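Local coordinates for uncharacterized protein Dfer_1899 (Dyadobacter fermentans, PDB 5HX0), which is of unknown function but carries a BNR repeat-like, sialidase-type domain, consistent with a six-bladed beta-propeller that may act on or bind glycans, at residues V224-R229 with S236-I241. Sequence-based numbering, arbitrary orientation.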
loop_
_atom_site.group_PDB
_atom_site.type_symbol
_atom_site.label_atom_id
_atom_site.label_comp_id
_atom_site.label_asym_id
_atom_site.label_seq_id
_atom_site.Cartn_x
_atom_site.Cartn_y
_atom_site.Cartn_z
ATOM N N VAL A 224 0.682 15.731 -21.289
ATOM C CA VAL A 224 -0.345 14.973 -20.578
ATOM C C VAL A 224 -1.487 14.643 -21.531
ATOM O O VAL A 224 -1.618 15.204 -22.620
ATOM C CB VAL A 224 -0.892 15.717 -19.340
ATOM C CG1 VAL A 224 0.206 15.942 -18.292
ATOM C CG2 VAL A 224 -1.561 17.042 -19.760
ATOM N N ALA A 225 -2.319 13.704 -21.104
ATOM C CA ALA A 225 -3.473 13.265 -21.867
ATOM C C ALA A 225 -4.725 13.848 -21.242
ATOM O O ALA A 225 -4.775 14.086 -20.033
ATOM C CB ALA A 225 -3.570 11.733 -21.884
ATOM N N ALA A 226 -5.746 14.071 -22.068
ATOM C CA ALA A 226 -7.028 14.522 -21.538
ATOM C C ALA A 226 -8.147 13.930 -22.381
ATOM O O ALA A 226 -8.039 13.873 -23.612
ATOM C CB ALA A 226 -7.126 16.059 -21.515
ATOM N N THR A 227 -9.200 13.461 -21.709
ATOM C CA THR A 227 -10.409 13.021 -22.398
ATOM C C THR A 227 -11.199 14.266 -22.774
ATOM O O THR A 227 -11.616 15.016 -21.888
ATOM C CB THR A 227 -11.262 12.113 -21.510
ATOM O OG1 THR A 227 -10.542 10.933 -21.167
ATOM C CG2 THR A 227 -12.559 11.706 -22.234
ATOM N N ASP A 228 -11.379 14.501 -24.073
ATOM C CA ASP A 228 -12.076 15.687 -24.542
ATOM C C ASP A 228 -13.391 15.387 -25.247
ATOM O O ASP A 228 -14.077 16.320 -25.662
ATOM C CB ASP A 228 -11.175 16.548 -25.444
ATOM C CG ASP A 228 -10.597 15.805 -26.640
ATOM O OD1 ASP A 228 -11.064 14.705 -27.010
ATOM O OD2 ASP A 228 -9.645 16.373 -27.224
ATOM N N ARG A 229 -13.771 14.120 -25.368
ATOM C CA ARG A 229 -15.079 13.734 -25.877
ATOM C C ARG A 229 -15.455 12.429 -25.199
ATOM O O ARG A 229 -14.591 11.582 -24.961
ATOM C CB ARG A 229 -15.079 13.564 -27.407
ATOM C CG ARG A 229 -16.393 13.026 -27.977
ATOM C CD ARG A 229 -16.443 13.192 -29.482
ATOM N NE ARG A 229 -15.626 12.202 -30.185
ATOM C CZ ARG A 229 -15.142 12.382 -31.415
ATOM N NH1 ARG A 229 -15.376 13.518 -32.064
ATOM N NH2 ARG A 229 -14.420 11.434 -31.996
ATOM N N SER A 236 -6.736 13.852 -26.258
ATOM C CA SER A 236 -5.770 14.722 -26.922
ATOM C C SER A 236 -4.616 14.993 -25.960
ATOM O O SER A 236 -4.725 14.756 -24.755
ATOM C CB SER A 236 -6.431 16.047 -27.366
ATOM O OG SER A 236 -7.062 16.653 -26.244
ATOM N N ASN A 237 -3.506 15.493 -26.505
ATOM C CA ASN A 237 -2.304 15.787 -25.737
ATOM C C ASN A 237 -2.110 17.292 -25.605
ATOM O O ASN A 237 -2.430 18.066 -26.521
ATOM C CB ASN A 237 -1.049 15.179 -26.388
ATOM C CG ASN A 237 -0.930 13.675 -26.154
ATOM O OD1 ASN A 237 -0.645 12.923 -27.082
ATOM N ND2 ASN A 237 -1.158 13.232 -24.911
ATOM N N HIS A 238 -1.547 17.683 -24.468
ATOM C CA HIS A 238 -1.391 19.070 -24.062
ATOM C C HIS A 238 -0.087 19.179 -23.284
ATOM O O HIS A 238 0.262 18.271 -22.527
ATOM C CB HIS A 238 -2.603 19.506 -23.220
ATOM C CG HIS A 238 -3.900 19.250 -23.915
ATOM N ND1 HIS A 238 -4.477 20.172 -24.763
ATOM C CD2 HIS A 238 -4.673 18.141 -23.986
ATOM C CE1 HIS A 238 -5.576 19.659 -25.288
ATOM N NE2 HIS A 238 -5.716 18.426 -24.840
ATOM N N LEU A 239 0.648 20.265 -23.505
ATOM C CA LEU A 239 1.921 20.476 -22.824
ATOM C C LEU A 239 1.709 21.252 -21.526
ATOM O O LEU A 239 1.163 22.364 -21.541
ATOM C CB LEU A 239 2.894 21.228 -23.728
ATOM C CG LEU A 239 4.263 21.571 -23.124
ATOM C CD1 LEU A 239 5.050 20.311 -22.802
ATOM C CD2 LEU A 239 5.046 22.469 -24.068
ATOM N N LEU A 240 2.152 20.675 -20.415
ATOM C CA LEU A 240 2.288 21.396 -19.162
ATOM C C LEU A 240 3.750 21.749 -18.930
ATOM O O LEU A 240 4.666 21.056 -19.383
ATOM C CB LEU A 240 1.786 20.582 -17.969
ATOM C CG LEU A 240 0.394 19.958 -18.046
ATOM C CD1 LEU A 240 0.045 19.320 -16.721
ATOM C CD2 LEU A 240 -0.636 20.993 -18.436
ATOM N N ILE A 241 3.961 22.827 -18.197
ATOM C CA ILE A 241 5.295 23.311 -17.893
ATOM C C ILE A 241 5.359 23.642 -16.409
ATOM O O ILE A 241 4.433 24.254 -15.865
ATOM C CB ILE A 241 5.624 24.543 -18.755
ATOM C CG1 ILE A 241 5.765 24.150 -20.233
ATOM C CG2 ILE A 241 6.798 25.255 -18.189
ATOM C CD1 ILE A 241 6.140 25.301 -21.143
#
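Val224 and His238 face each other as a hydrogen-bonded pair of the antiparallel strands 220-229 and 234-242: Val224 N reaches His238 O at 2.9 Å, and Val224 O accepts His238 N. With CG1 anti to its carbonyl carbon (chi1 -63°), Val224 packs CG1 3.7 Å from Leu240 CD1, the side chains crossing at about a right angle, while its CG2 lies 3.5 Å from His238 O. A second donor grips Val224 O, Asn237 ND2 at 3.1 Å; the N-H...O angle is nearly straight at 173°, and the oxygen lies in the amide plane of Asn237, while the donor stands above the carbonyl plane, 60° out of it. The same nitrogen also donates to Asn264 O of strand 262-270, in the next sheet. The two strands are the inner pair of a four-stranded sheet, as in a blade of the beta-propeller fold to which BNR-repeat proteins belong. On the face shared by Ala226 and His238, Ser236 OG donates to Asp228 OD2 at 2.8 Å, from above the carboxylate plane, and accepts from His238 NE2 at 2.6 Å. With ND1 on Tyr251 OH, both ring nitrogens are bonded, which restrains the ring's rotation. A classic bulge sets Asp228 and Arg229 opposite Lys234, which salt-bridges Asp228 OD1.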